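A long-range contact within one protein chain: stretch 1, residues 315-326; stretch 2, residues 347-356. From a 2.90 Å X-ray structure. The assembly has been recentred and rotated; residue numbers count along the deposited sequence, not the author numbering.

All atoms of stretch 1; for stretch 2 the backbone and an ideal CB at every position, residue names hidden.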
# COMPACT_ATOMS: atom_id res chain seq x y z
N VAL A 315 -37.53 7.73 -31.73
CA VAL A 315 -37.71 6.38 -31.21
C VAL A 315 -38.21 5.43 -32.29
O VAL A 315 -37.72 4.30 -32.43
CB VAL A 315 -38.61 6.39 -29.96
CG1 VAL A 315 -39.02 4.97 -29.59
CG2 VAL A 315 -37.89 7.06 -28.81
N GLU A 316 -39.21 5.86 -33.07
CA GLU A 316 -39.78 4.96 -34.08
C GLU A 316 -38.74 4.55 -35.11
O GLU A 316 -38.61 3.36 -35.44
CB GLU A 316 -41.00 5.60 -34.74
CG GLU A 316 -41.64 4.73 -35.82
CD GLU A 316 -42.93 5.29 -36.37
OE1 GLU A 316 -43.21 6.49 -36.15
OE2 GLU A 316 -43.68 4.54 -37.04
N ALA A 317 -37.98 5.51 -35.63
CA ALA A 317 -36.97 5.20 -36.63
C ALA A 317 -35.85 4.35 -36.05
O ALA A 317 -35.29 3.50 -36.76
CB ALA A 317 -36.43 6.48 -37.26
N ALA A 318 -35.51 4.55 -34.78
CA ALA A 318 -34.49 3.71 -34.15
C ALA A 318 -34.97 2.27 -34.03
O ALA A 318 -34.25 1.33 -34.39
CB ALA A 318 -34.12 4.28 -32.78
N LEU A 319 -36.20 2.08 -33.54
CA LEU A 319 -36.75 0.74 -33.40
C LEU A 319 -36.86 0.03 -34.75
O LEU A 319 -36.79 -1.20 -34.81
CB LEU A 319 -38.12 0.81 -32.73
CG LEU A 319 -38.12 1.30 -31.29
CD1 LEU A 319 -39.54 1.49 -30.79
CD2 LEU A 319 -37.35 0.32 -30.41
N ALA A 320 -37.05 0.79 -35.83
CA ALA A 320 -37.18 0.18 -37.14
C ALA A 320 -35.83 -0.18 -37.74
O ALA A 320 -35.75 -1.09 -38.57
CB ALA A 320 -37.95 1.11 -38.08
N ALA A 321 -34.76 0.51 -37.33
CA ALA A 321 -33.45 0.29 -37.93
C ALA A 321 -32.77 -0.97 -37.42
O ALA A 321 -31.86 -1.47 -38.09
CB ALA A 321 -32.55 1.49 -37.68
N ARG A 322 -33.17 -1.48 -36.26
CA ARG A 322 -32.60 -2.70 -35.70
C ARG A 322 -33.45 -3.91 -36.08
O ARG A 322 -34.60 -3.78 -36.51
CB ARG A 322 -32.43 -2.62 -34.18
CG ARG A 322 -33.72 -2.68 -33.38
CD ARG A 322 -33.43 -3.15 -31.95
NE ARG A 322 -33.13 -4.57 -31.88
CZ ARG A 322 -32.74 -5.21 -30.78
NH1 ARG A 322 -32.60 -4.55 -29.64
NH2 ARG A 322 -32.49 -6.52 -30.82
N THR A 323 -32.85 -5.08 -35.94
CA THR A 323 -33.50 -6.35 -36.21
C THR A 323 -33.98 -7.04 -34.94
O THR A 323 -33.52 -6.74 -33.83
CB THR A 323 -32.55 -7.26 -36.99
OG1 THR A 323 -31.92 -8.17 -36.09
CG2 THR A 323 -31.53 -6.44 -37.74
N TYR A 324 -34.93 -7.96 -35.12
CA TYR A 324 -35.53 -8.71 -34.02
C TYR A 324 -35.66 -10.17 -34.44
O TYR A 324 -35.41 -10.53 -35.59
CB TYR A 324 -36.92 -8.16 -33.67
CG TYR A 324 -36.94 -6.67 -33.39
CD1 TYR A 324 -36.68 -6.18 -32.12
CD2 TYR A 324 -37.21 -5.76 -34.40
CE1 TYR A 324 -36.70 -4.83 -31.86
CE2 TYR A 324 -37.23 -4.40 -34.15
CZ TYR A 324 -36.97 -3.94 -32.88
OH TYR A 324 -36.99 -2.59 -32.62
N THR A 325 -36.06 -11.01 -33.49
CA THR A 325 -36.27 -12.42 -33.77
C THR A 325 -37.69 -12.65 -34.28
O THR A 325 -38.58 -11.80 -34.13
CB THR A 325 -36.01 -13.27 -32.53
OG1 THR A 325 -36.93 -12.91 -31.50
CG2 THR A 325 -34.59 -13.05 -32.02
N ASP A 326 -37.92 -13.83 -34.85
CA ASP A 326 -39.21 -14.16 -35.44
C ASP A 326 -40.22 -14.48 -34.34
O ASP A 326 -40.67 -15.62 -34.16
CB ASP A 326 -39.07 -15.30 -36.45
CG ASP A 326 -38.39 -14.86 -37.72
OD1 ASP A 326 -38.54 -13.68 -38.10
OD2 ASP A 326 -37.70 -15.69 -38.35
N UNK A 347 -45.75 -0.76 -32.02
CA UNK A 347 -45.78 -2.20 -32.21
C UNK A 347 -44.51 -2.60 -32.93
O UNK A 347 -44.32 -2.27 -34.11
CB UNK A 347 -47.02 -2.64 -32.99
N UNK A 348 -43.62 -3.30 -32.24
CA UNK A 348 -42.32 -3.70 -32.79
C UNK A 348 -42.36 -5.19 -33.09
O UNK A 348 -42.77 -6.00 -32.25
CB UNK A 348 -41.18 -3.37 -31.83
N UNK A 349 -41.95 -5.55 -34.30
CA UNK A 349 -41.86 -6.95 -34.70
C UNK A 349 -40.81 -7.05 -35.80
O UNK A 349 -40.38 -6.05 -36.37
CB UNK A 349 -43.21 -7.49 -35.17
N UNK A 350 -40.40 -8.29 -36.08
CA UNK A 350 -39.41 -8.52 -37.12
C UNK A 350 -39.87 -8.07 -38.50
O UNK A 350 -39.03 -7.86 -39.39
CB UNK A 350 -39.05 -10.01 -37.16
N UNK A 351 -41.18 -7.90 -38.72
CA UNK A 351 -41.69 -7.51 -40.03
C UNK A 351 -41.95 -6.02 -40.16
O UNK A 351 -41.67 -5.44 -41.22
CB UNK A 351 -42.98 -8.27 -40.33
N UNK A 352 -42.47 -5.36 -39.13
CA UNK A 352 -42.89 -3.98 -39.26
C UNK A 352 -42.86 -3.32 -37.89
O UNK A 352 -43.10 -3.97 -36.87
CB UNK A 352 -44.28 -3.89 -39.88
N UNK A 353 -42.54 -2.03 -37.89
CA UNK A 353 -42.59 -1.19 -36.70
C UNK A 353 -43.48 0.00 -37.02
O UNK A 353 -43.14 0.82 -37.88
CB UNK A 353 -41.19 -0.74 -36.26
N UNK A 354 -44.60 0.11 -36.31
CA UNK A 354 -45.58 1.15 -36.57
C UNK A 354 -46.07 1.73 -35.26
O UNK A 354 -46.00 1.10 -34.20
CB UNK A 354 -46.75 0.61 -37.39
N UNK A 355 -46.59 2.95 -35.34
CA UNK A 355 -47.27 3.56 -34.21
C UNK A 355 -48.64 2.91 -34.08
O UNK A 355 -49.31 2.63 -35.08
CB UNK A 355 -47.39 5.08 -34.38
N UNK A 356 -49.05 2.66 -32.84
CA UNK A 356 -50.27 1.93 -32.59
C UNK A 356 -51.04 2.58 -31.46
O UNK A 356 -50.48 3.31 -30.64
CB UNK A 356 -49.97 0.46 -32.27

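Stretch 2 doubles back on itself through a turn and packs against the helix and following loop of stretch 1. At position 347 the CA-to-CB bond points away from stretch 1 and nothing of that stretch lies within 5.5 Å of the ideal CB, so almost any residue would fit; it is Ser347.

Position 348, extended at phi/psi -106/130, points toward stretch 1. Its ideal CB lies 4.3 Å from Tyr324 OH and 5.2 Å from Leu319 CD1. That hydroxyl is already engaged, donating to Leu319 O (OH to O, 2.6 Å), so an aliphatic side chain of moderate size, such as valine, isoleucine or leucine, suits the site. The residue is Val348, whose CG1 packs 3.8 Å from Leu319 CD1.

Position 349 points away, and stretch 1 sets no demand on its side chain. Ser349 turns back into its own stretch, OG donating to the backbone O of 352 at 3.0 Å, while its backbone O lies 3.7 Å from Tyr324 CD2.

Position 350 faces the loop, with its ideal CB 3.6 Å from Thr325 O, 3.8 Å from Asp326 OD1 and 4.0 Å from Tyr324 O. So many acceptors close to the CB favour a small side chain, and a donor would be an advantage: serine, threonine or alanine are all plausible. Ser350 supplies a hydroxyl, and its OG makes a weak hydrogen bond to Asp326 OD1 at 3.5 Å.

Positions 351 and 352 both point away into space that stretch 1 leaves open, where polar residues are readily accommodated; they are Asp351 and Lys352.

Position 353 turns toward the helix. Its ideal CB is 4.2 Å from Ala320 CB and 4.7 Å from Leu319 C, and the small alanine lets the backbone approach, the CA atoms of Ala320 and 353 being 5.6 Å apart. A beta-branched or other modest aliphatic residue would suit. Val353, with chi1 in t, sets CG1 4.0 Å from Leu319 CB and CG2 4.3 Å from Tyr324 CE2.

Position 354 points away, although its ideal CB is 5.0 Å from Glu316 OE2; a long polar chain is one of several possibilities. It is Arg354.

At 355 the CA-to-CB bond points sideways, the ideal CB lying 4.6 Å from Glu316 OE2. The carboxylate favours a basic or donor side chain long enough to bend back. Arg355 does so: NE donates to Glu316 OE1 at 2.8 Å in a salt bridge, with the oxygen at the guanidinium edge.

Position 356 is out of reach; it is Thr356.

Stretch 2, residues 347-356: SVSSDKVRRT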
# COMPACT_ATOMS: atom_id res chain seq x y z
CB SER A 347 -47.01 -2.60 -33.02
OG SER A 347 -46.96 -3.97 -33.39
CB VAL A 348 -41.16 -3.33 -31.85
CG1 VAL A 348 -41.02 -1.82 -31.78
CG2 VAL A 348 -41.36 -3.90 -30.47
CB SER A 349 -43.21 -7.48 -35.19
OG SER A 349 -43.59 -6.85 -36.40
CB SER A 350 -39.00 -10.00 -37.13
OG SER A 350 -37.99 -10.26 -38.09
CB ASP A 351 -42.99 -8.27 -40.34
CG ASP A 351 -42.78 -9.76 -40.44
OD1 ASP A 351 -41.66 -10.18 -40.80
OD2 ASP A 351 -43.74 -10.51 -40.14
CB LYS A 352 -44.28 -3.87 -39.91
CG LYS A 352 -44.76 -2.44 -40.19
CD LYS A 352 -46.10 -2.43 -40.95
CE LYS A 352 -46.53 -1.02 -41.35
NZ LYS A 352 -47.80 -1.00 -42.15
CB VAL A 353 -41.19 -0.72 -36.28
CG1 VAL A 353 -41.29 0.30 -35.16
CG2 VAL A 353 -40.34 -1.91 -35.85
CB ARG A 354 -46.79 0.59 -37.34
CG ARG A 354 -47.57 -0.47 -36.56
CD ARG A 354 -48.69 -1.10 -37.38
NE ARG A 354 -49.88 -0.25 -37.43
CZ ARG A 354 -50.91 -0.35 -36.60
NH1 ARG A 354 -50.91 -1.29 -35.65
NH2 ARG A 354 -51.95 0.47 -36.71
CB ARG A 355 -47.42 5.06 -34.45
CG ARG A 355 -46.11 5.79 -34.33
CD ARG A 355 -46.21 7.24 -34.74
NE ARG A 355 -44.95 7.92 -34.46
CZ ARG A 355 -44.73 8.70 -33.41
NH1 ARG A 355 -45.70 8.92 -32.53
NH2 ARG A 355 -43.54 9.27 -33.24
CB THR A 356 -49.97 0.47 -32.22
OG1 THR A 356 -48.83 0.02 -32.96
CG2 THR A 356 -51.16 -0.43 -32.54
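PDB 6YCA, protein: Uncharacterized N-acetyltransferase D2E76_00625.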